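Local coordinates for protein sulfhydryl oxidase 1 (Homo sapiens, PDB 3LLK) that catalyses the oxidation of protein thiols to disulfides, using bound FAD and passing the electrons on to molecular oxygen, at residues Ala201-Ala206 and Phe213-Trp218; Glu149-Ile154 and Ala177-Val182; Ala22-Leu27 and Arg93-Val98. All coordinates share one frame; numbering follows the deposited sequence.

Contact 1 (Ala201-Ala206 and Phe213-Trp218); sequences ARLAGA and FPKVQW. With FAD (flavin-adenine dinucleotide), chain D.
The indole of Trp-218 lies with one face over the adenine of FAD, the two planes nearly parallel, and C4A sits 3.4 Å above the Trp-218 ring plane, displaced toward its rim. With CG anti to the backbone N (chi1 -162°), the ring is laid along the adenine, while CB itself comes within 3.2 Å of FAD N7A. His-249 meets this indole edge-to-face, and Phe-245 adds a tilted ring. At the other end of the cofactor, Leu-203 presses its branches on the flavin: CD2 is 3.6 Å from FAD O2, and CD1 touches N1. Between these two grips the protein segments pack on each other, the start of the Lys-215 chain lying against the end of the helix, with CB 3.6 Å from Ala-204 CA. The chain then bends at chi2 toward the diphosphate; its weak bonds to O4' and O2A rest on an NZ modelled too close to the cofactor, so their detail is doubtful. Glu-209 joins the segments through the amides of Gly-205 and Lys-215, and Gln-217 NE2 binds Asn-197 O. A helix end with its type II turn and the returning loop thus form one wall of the FAD pocket in this Erv1/Alr-family domain.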
# COMPACT_ATOMS: atom_id res chain seq x y z
N ALA A 201 -8.86 -12.86 8.10
CA ALA A 201 -9.73 -13.77 8.81
C ALA A 201 -11.16 -13.77 8.26
O ALA A 201 -11.76 -14.83 8.08
CB ALA A 201 -9.74 -13.45 10.31
N ARG A 202 -11.71 -12.59 8.00
CA ARG A 202 -13.07 -12.49 7.47
C ARG A 202 -13.19 -13.00 6.05
O ARG A 202 -14.26 -13.47 5.65
CB ARG A 202 -13.59 -11.05 7.50
CG ARG A 202 -14.24 -10.61 8.81
CD ARG A 202 -13.20 -10.20 9.80
NE ARG A 202 -13.79 -9.75 11.06
CZ ARG A 202 -13.07 -9.47 12.14
NH1 ARG A 202 -11.74 -9.58 12.09
NH2 ARG A 202 -13.66 -9.09 13.26
N LEU A 203 -12.11 -12.90 5.28
CA LEU A 203 -12.10 -13.33 3.88
C LEU A 203 -11.70 -14.78 3.67
O LEU A 203 -11.94 -15.35 2.60
CB LEU A 203 -11.17 -12.43 3.06
CG LEU A 203 -11.60 -10.97 2.89
CD1 LEU A 203 -10.67 -10.25 1.93
CD2 LEU A 203 -13.03 -10.93 2.35
N ALA A 204 -11.10 -15.39 4.69
CA ALA A 204 -10.65 -16.77 4.61
C ALA A 204 -11.73 -17.73 4.14
O ALA A 204 -12.82 -17.79 4.72
CB ALA A 204 -10.13 -17.22 5.98
N GLY A 205 -11.42 -18.49 3.09
CA GLY A 205 -12.36 -19.47 2.55
C GLY A 205 -13.65 -18.92 1.99
O GLY A 205 -14.61 -19.66 1.77
N ALA A 206 -13.70 -17.61 1.74
CA ALA A 206 -14.91 -17.00 1.20
C ALA A 206 -15.05 -17.28 -0.29
O ALA A 206 -14.07 -17.58 -0.98
CB ALA A 206 -14.88 -15.51 1.44
N PHE A 213 -4.53 -18.94 -3.75
CA PHE A 213 -3.89 -18.14 -2.71
C PHE A 213 -4.83 -18.00 -1.51
O PHE A 213 -5.37 -16.92 -1.25
CB PHE A 213 -3.53 -16.77 -3.28
CG PHE A 213 -2.51 -16.84 -4.38
CD1 PHE A 213 -1.15 -16.88 -4.08
CD2 PHE A 213 -2.90 -16.91 -5.71
CE1 PHE A 213 -0.19 -17.00 -5.08
CE2 PHE A 213 -1.95 -17.02 -6.73
CZ PHE A 213 -0.59 -17.07 -6.41
N PRO A 214 -5.02 -19.09 -0.75
CA PRO A 214 -5.89 -19.11 0.43
C PRO A 214 -5.46 -18.10 1.49
O PRO A 214 -4.26 -17.91 1.71
CB PRO A 214 -5.75 -20.55 0.94
CG PRO A 214 -5.37 -21.32 -0.27
CD PRO A 214 -4.40 -20.41 -0.96
N LYS A 215 -6.43 -17.48 2.15
CA LYS A 215 -6.14 -16.51 3.19
C LYS A 215 -5.61 -17.22 4.44
O LYS A 215 -6.09 -18.29 4.81
CB LYS A 215 -7.40 -15.73 3.56
CG LYS A 215 -7.99 -14.90 2.44
CD LYS A 215 -7.02 -13.82 1.99
CE LYS A 215 -7.65 -12.91 0.96
NZ LYS A 215 -6.69 -11.86 0.52
N VAL A 216 -4.60 -16.63 5.07
CA VAL A 216 -4.04 -17.20 6.30
C VAL A 216 -3.59 -16.05 7.19
O VAL A 216 -3.50 -14.90 6.74
CB VAL A 216 -2.81 -18.09 6.04
CG1 VAL A 216 -3.13 -19.11 4.95
CG2 VAL A 216 -1.62 -17.23 5.65
N GLN A 217 -3.33 -16.35 8.46
CA GLN A 217 -2.83 -15.35 9.39
C GLN A 217 -1.36 -15.26 9.02
O GLN A 217 -0.56 -16.17 9.28
CB GLN A 217 -3.05 -15.82 10.82
CG GLN A 217 -4.54 -15.81 11.19
CD GLN A 217 -5.15 -14.42 11.06
OE1 GLN A 217 -5.01 -13.58 11.96
NE2 GLN A 217 -5.83 -14.16 9.94
N TRP A 218 -1.02 -14.14 8.39
CA TRP A 218 0.31 -13.86 7.86
C TRP A 218 1.27 -13.17 8.84
O TRP A 218 0.87 -12.27 9.58
CB TRP A 218 0.13 -13.01 6.61
CG TRP A 218 1.27 -12.95 5.67
CD1 TRP A 218 1.47 -13.72 4.57
CD2 TRP A 218 2.37 -12.03 5.72
NE1 TRP A 218 2.61 -13.32 3.91
CE2 TRP A 218 3.18 -12.29 4.60
CE3 TRP A 218 2.73 -11.00 6.61
CZ2 TRP A 218 4.35 -11.56 4.34
CZ3 TRP A 218 3.90 -10.27 6.34
CH2 TRP A 218 4.69 -10.56 5.21
PA FAD D . -3.72 -9.60 0.01
O1A FAD D . -4.01 -8.57 -1.03
O2A FAD D . -4.50 -9.74 1.26
O5B FAD D . -2.21 -9.54 0.43
C5B FAD D . -1.14 -8.99 -0.35
C4B FAD D . 0.04 -9.81 0.10
O4B FAD D . 0.58 -9.09 1.24
C3B FAD D . 0.12 -11.34 0.31
O3B FAD D . 0.29 -12.12 -0.87
C2B FAD D . 1.17 -11.40 1.31
O2B FAD D . 2.47 -11.48 0.82
C1B FAD D . 1.06 -10.11 2.13
N9A FAD D . 0.28 -10.09 3.33
C8A FAD D . -0.84 -10.86 3.77
N7A FAD D . -1.28 -10.60 4.95
C5A FAD D . -0.41 -9.60 5.37
C6A FAD D . -0.34 -8.93 6.61
N6A FAD D . -1.16 -9.20 7.64
N1A FAD D . 0.63 -7.98 6.83
C2A FAD D . 1.60 -7.69 5.91
N3A FAD D . 1.54 -8.36 4.68
C4A FAD D . 0.50 -9.31 4.46
N1 FAD D . -11.89 -7.35 -0.02
C2 FAD D . -13.15 -7.84 0.25
O2 FAD D . -13.58 -8.73 -0.50
N3 FAD D . -13.69 -7.23 1.37
C4 FAD D . -13.11 -6.22 2.19
O4 FAD D . -13.77 -5.73 3.16
C4X FAD D . -11.84 -5.80 1.83
N5 FAD D . -11.21 -4.72 2.52
C5X FAD D . -9.97 -4.15 2.13
C6 FAD D . -9.51 -3.01 2.82
C7 FAD D . -8.25 -2.46 2.45
C7M FAD D . -7.82 -1.23 3.24
C8 FAD D . -7.47 -3.04 1.40
C8M FAD D . -6.11 -2.63 0.89
C9 FAD D . -7.97 -4.15 0.72
C9A FAD D . -9.24 -4.74 0.99
N10 FAD D . -9.96 -5.91 0.41
C10 FAD D . -11.21 -6.39 0.68
C1' FAD D . -9.19 -6.72 -0.48
C2' FAD D . -8.40 -7.86 0.09
O2' FAD D . -7.83 -7.50 1.37
C3' FAD D . -7.31 -8.45 -0.74
O3' FAD D . -6.40 -7.42 -1.14
C4' FAD D . -7.64 -9.34 -1.92
O4' FAD D . -8.74 -10.25 -1.59
C5' FAD D . -6.55 -10.07 -2.58
O5' FAD D . -6.04 -11.00 -1.62
P FAD D . -4.67 -11.73 -1.72
O1P FAD D . -4.97 -13.07 -1.23
O2P FAD D . -4.07 -11.66 -3.08
O3P FAD D . -3.63 -11.02 -0.71

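Contact 2 (Glu149-Ile154 and Ala177-Val182); sequences EVLPAI and ASMHRV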
# COMPACT_ATOMS: atom_id res chain seq x y z
N GLU A 149 3.14 10.73 9.53
CA GLU A 149 2.07 11.05 8.60
C GLU A 149 1.77 9.92 7.63
O GLU A 149 0.86 10.04 6.80
CB GLU A 149 2.41 12.32 7.82
CG GLU A 149 2.44 13.56 8.70
CD GLU A 149 2.92 14.78 7.96
OE1 GLU A 149 2.26 15.17 6.97
OE2 GLU A 149 3.95 15.36 8.37
N VAL A 150 2.51 8.82 7.73
CA VAL A 150 2.29 7.71 6.81
C VAL A 150 0.95 7.01 6.96
O VAL A 150 0.21 6.88 5.99
CB VAL A 150 3.43 6.67 6.93
CG1 VAL A 150 3.10 5.44 6.08
CG2 VAL A 150 4.72 7.29 6.46
N LEU A 151 0.63 6.56 8.17
CA LEU A 151 -0.63 5.86 8.38
C LEU A 151 -1.84 6.78 8.14
O LEU A 151 -2.84 6.35 7.55
CB LEU A 151 -0.65 5.28 9.79
CG LEU A 151 -1.32 3.91 9.94
CD1 LEU A 151 -0.85 2.96 8.85
CD2 LEU A 151 -0.98 3.34 11.31
N PRO A 152 -1.78 8.04 8.59
CA PRO A 152 -2.94 8.91 8.34
C PRO A 152 -3.10 9.14 6.83
O PRO A 152 -4.22 9.17 6.32
CB PRO A 152 -2.57 10.19 9.10
CG PRO A 152 -1.77 9.66 10.27
CD PRO A 152 -0.87 8.65 9.58
N ALA A 153 -1.97 9.28 6.14
CA ALA A 153 -1.98 9.49 4.70
C ALA A 153 -2.57 8.27 3.99
O ALA A 153 -3.29 8.40 3.00
CB ALA A 153 -0.58 9.75 4.19
N ILE A 154 -2.26 7.08 4.50
CA ILE A 154 -2.79 5.85 3.94
C ILE A 154 -4.29 5.79 4.20
O ILE A 154 -5.07 5.41 3.33
CB ILE A 154 -2.12 4.60 4.56
CG1 ILE A 154 -0.71 4.43 3.98
CG2 ILE A 154 -2.97 3.34 4.29
CD1 ILE A 154 0.09 3.34 4.65
N ALA A 177 -11.53 2.67 15.25
CA ALA A 177 -11.58 1.82 16.42
C ALA A 177 -10.27 1.85 17.20
O ALA A 177 -10.27 1.75 18.43
CB ALA A 177 -11.91 0.38 16.00
N SER A 178 -9.14 2.02 16.50
CA SER A 178 -7.87 2.02 17.21
C SER A 178 -6.65 2.67 16.56
O SER A 178 -5.62 2.80 17.22
CB SER A 178 -7.49 0.58 17.57
OG SER A 178 -7.22 -0.17 16.39
N MET A 179 -6.74 3.08 15.30
CA MET A 179 -5.57 3.69 14.68
C MET A 179 -5.01 4.83 15.53
O MET A 179 -3.82 5.17 15.44
CB MET A 179 -5.88 4.21 13.28
CG MET A 179 -4.62 4.66 12.54
SD MET A 179 -4.88 5.32 10.90
CE MET A 179 -5.02 3.80 9.97
N HIS A 180 -5.86 5.40 16.38
CA HIS A 180 -5.47 6.50 17.25
C HIS A 180 -4.58 6.04 18.41
O HIS A 180 -4.06 6.87 19.16
CB HIS A 180 -6.72 7.19 17.80
CG HIS A 180 -7.64 6.28 18.55
ND1 HIS A 180 -7.44 5.96 19.87
CD2 HIS A 180 -8.75 5.61 18.16
CE1 HIS A 180 -8.38 5.12 20.27
NE2 HIS A 180 -9.19 4.90 19.25
N ARG A 181 -4.40 4.73 18.56
CA ARG A 181 -3.56 4.18 19.63
C ARG A 181 -2.10 4.07 19.17
O ARG A 181 -1.19 3.89 19.99
CB ARG A 181 -4.06 2.80 20.05
CG ARG A 181 -3.78 1.70 19.03
CD ARG A 181 -4.37 0.36 19.46
NE ARG A 181 -4.32 -0.60 18.37
CZ ARG A 181 -4.90 -1.80 18.40
NH1 ARG A 181 -5.56 -2.19 19.48
NH2 ARG A 181 -4.81 -2.61 17.35
N VAL A 182 -1.90 4.15 17.86
CA VAL A 182 -0.56 4.07 17.28
C VAL A 182 0.27 5.29 17.69
O VAL A 182 -0.03 6.41 17.30
CB VAL A 182 -0.64 4.04 15.74
CG1 VAL A 182 0.74 3.84 15.16
CG2 VAL A 182 -1.60 2.95 15.30
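Leu-151 is the residue through which Glu-149 to Ile-154 meets the helix end and turn of Ala-177 to Val-182, and its place in the helix explains the division of labour along that segment. Just before it, Val-150 is turned to other helices, packing on Leu-129, Ala-133 and Tyr-55. Leu-151 follows with its side chain directed across the gap. Its CG touches Met-179 CE at 3.7 Å and lies 3.9 Å from Met-179 SD, so the thioether end of the methionine runs alongside the branch point, at a slant to the leucine chain. One branch goes further: Leu-151 CD2 meets Val-182 CG2 at 4.1 Å, roughly at right angles, and also nears Met-179 CG. Met-179 is extended as far as its sulfur and bends only at chi3 (-81°), which folds the terminal methyl back against Leu-151. Farther on, Ala-153 packs on Val-51 and Ile-154 on Phe-126, while Ala-188 of helix 185-203 meets both Leu-151 and Val-182. The chemistry across the contact is apolar, methyl and thioether groups meeting, with Leu-151 and Met-179 buried and Val-182 partly open to solvent. Such a contact depends on shape and burial, with no directional bond between the two segments to fix its geometry.

Contact 3 (Ala22-Leu27 and Arg93-Val98); sequences ALHYIL and RKEGAV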
# COMPACT_ATOMS: atom_id res chain seq x y z
N ALA A 22 1.10 -0.67 -9.00
CA ALA A 22 0.21 -0.07 -8.02
C ALA A 22 0.21 1.45 -8.24
O ALA A 22 -0.84 2.07 -8.35
CB ALA A 22 0.68 -0.41 -6.59
N LEU A 23 1.40 2.04 -8.32
CA LEU A 23 1.51 3.48 -8.57
C LEU A 23 0.77 3.87 -9.86
O LEU A 23 0.02 4.85 -9.90
CB LEU A 23 2.97 3.91 -8.71
CG LEU A 23 3.89 3.84 -7.48
CD1 LEU A 23 5.25 4.44 -7.84
CD2 LEU A 23 3.27 4.61 -6.32
N HIS A 24 0.99 3.10 -10.91
CA HIS A 24 0.34 3.38 -12.20
C HIS A 24 -1.19 3.38 -12.07
O HIS A 24 -1.87 4.30 -12.52
CB HIS A 24 0.75 2.33 -13.22
CG HIS A 24 0.09 2.50 -14.55
ND1 HIS A 24 0.34 3.57 -15.38
CD2 HIS A 24 -0.85 1.75 -15.18
CE1 HIS A 24 -0.41 3.47 -16.46
NE2 HIS A 24 -1.14 2.38 -16.37
N TYR A 25 -1.71 2.33 -11.44
CA TYR A 25 -3.14 2.16 -11.26
C TYR A 25 -3.72 3.28 -10.40
O TYR A 25 -4.81 3.79 -10.67
CB TYR A 25 -3.41 0.81 -10.61
CG TYR A 25 -4.81 0.32 -10.77
CD1 TYR A 25 -5.16 -0.49 -11.85
CD2 TYR A 25 -5.81 0.67 -9.86
CE1 TYR A 25 -6.47 -0.95 -12.01
CE2 TYR A 25 -7.12 0.22 -10.02
CZ TYR A 25 -7.44 -0.59 -11.09
OH TYR A 25 -8.72 -1.04 -11.25
N ILE A 26 -2.99 3.67 -9.37
CA ILE A 26 -3.44 4.74 -8.49
C ILE A 26 -3.62 6.05 -9.25
O ILE A 26 -4.70 6.66 -9.24
CB ILE A 26 -2.43 4.96 -7.32
CG1 ILE A 26 -2.57 3.82 -6.31
CG2 ILE A 26 -2.67 6.30 -6.66
CD1 ILE A 26 -1.42 3.72 -5.30
N LEU A 27 -2.55 6.48 -9.92
CA LEU A 27 -2.56 7.74 -10.65
C LEU A 27 -3.45 7.82 -11.89
O LEU A 27 -4.07 8.85 -12.13
CB LEU A 27 -1.12 8.11 -11.03
CG LEU A 27 -0.11 8.29 -9.88
CD1 LEU A 27 1.31 8.28 -10.44
CD2 LEU A 27 -0.38 9.59 -9.13
N ARG A 93 5.39 14.40 -17.55
CA ARG A 93 6.47 13.79 -16.79
C ARG A 93 6.73 12.35 -17.22
O ARG A 93 7.42 11.60 -16.53
CB ARG A 93 6.15 13.91 -15.30
CG ARG A 93 6.15 15.37 -14.87
CD ARG A 93 5.55 15.64 -13.49
NE ARG A 93 5.66 17.06 -13.17
CZ ARG A 93 5.01 18.04 -13.81
NH1 ARG A 93 4.19 17.77 -14.81
NH2 ARG A 93 5.21 19.31 -13.46
N LYS A 94 6.18 11.99 -18.37
CA LYS A 94 6.36 10.67 -18.97
C LYS A 94 6.11 9.47 -18.05
O LYS A 94 6.89 8.51 -18.05
CB LYS A 94 7.79 10.57 -19.55
CG LYS A 94 8.19 11.74 -20.43
CD LYS A 94 9.55 11.54 -21.10
CE LYS A 94 9.51 10.37 -22.09
NZ LYS A 94 10.71 10.31 -22.97
N GLU A 95 5.01 9.49 -17.29
CA GLU A 95 4.74 8.37 -16.38
C GLU A 95 4.61 7.04 -17.11
O GLU A 95 4.91 5.99 -16.54
CB GLU A 95 3.48 8.63 -15.54
CG GLU A 95 2.15 8.27 -16.18
CD GLU A 95 1.86 6.78 -16.19
OE1 GLU A 95 2.01 6.11 -15.14
OE2 GLU A 95 1.47 6.28 -17.26
N GLY A 96 4.15 7.09 -18.36
CA GLY A 96 4.01 5.88 -19.14
C GLY A 96 5.37 5.26 -19.44
O GLY A 96 5.52 4.04 -19.41
N ALA A 97 6.35 6.10 -19.72
CA ALA A 97 7.69 5.61 -20.01
C ALA A 97 8.37 5.17 -18.71
O ALA A 97 8.99 4.10 -18.65
CB ALA A 97 8.52 6.71 -20.70
N VAL A 98 8.23 5.98 -17.67
CA VAL A 98 8.81 5.71 -16.36
C VAL A 98 8.20 4.48 -15.67
O VAL A 98 8.92 3.66 -15.10
CB VAL A 98 8.67 6.93 -15.43
CG1 VAL A 98 9.19 6.62 -14.04
CG2 VAL A 98 9.42 8.12 -16.03
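A histidine–carboxylate hydrogen bond, made where a short helix begins, joins His-24 on helix 16-30 to Glu-95 on helix 95-98. It illustrates how one polar pair can span the gap between two helices, the CA atoms of His-24 and Glu-95 being 7.9 Å apart. The imidazole donates from ND1, and Glu-95 OE1 accepts at 3.0 Å with a nearly straight N-H...O angle of 164°. The acceptor lies almost in the plane of the His-24 ring, and it is approached on its syn side, modestly out of the carboxylate plane. The two planes are tilted by 26°, with the carboxylate at the ring's edge. Glu-95 achieves this reach in a compact form: its CG sits between the backbone N and the carbonyl carbon (chi1 84°) and the chain bends again at chi2. The second oxygen, OE2, forms a salt bridge with Arg-28, one turn along from His-24, so two residues of one helix hold the carboxylate and limit its rotation. Glu-95 is buried, and its place in the first turn of a helix, next to Arg-28, would probably favour the charged form. Lys-94, with positive phi, ends helix 83-92 in a Schellman motif and serves as N-cap of the next helix. Around the pair, Glu-95 rests on Phe-65 of helix 60-75 and on Leu-90 of helix 83-92, Leu-27 packs on Phe-86 and Leu-90, and the flank of helix 16-30 formed by Ala-22 and Ile-26 lies on helix 118-134.

How the contacts relate
Read from the N terminus, the three contacts follow in series; none nests within or crosses another. Contact 3 closes the longest loop, 65 residues carrying helices 39-55, 60-75 and 83-92, and returns the chain to helix 16-30. After helix 118-134, contact 2 closes a loop of 22 residues, mostly helical, that includes the Cys-164–Cys-167 disulfide. Helix 185-203 then leads to contact 1, where a six-residue loop folds back at the cofactor. Contact 3 lies across the chain's centre from the other two, which belong to the Erv1/Alr-family part of the chain, an arrangement consistent with the described pseudo-dimer of oxidase domains. Helix 118-134 packs near both contact 2 and contact 3.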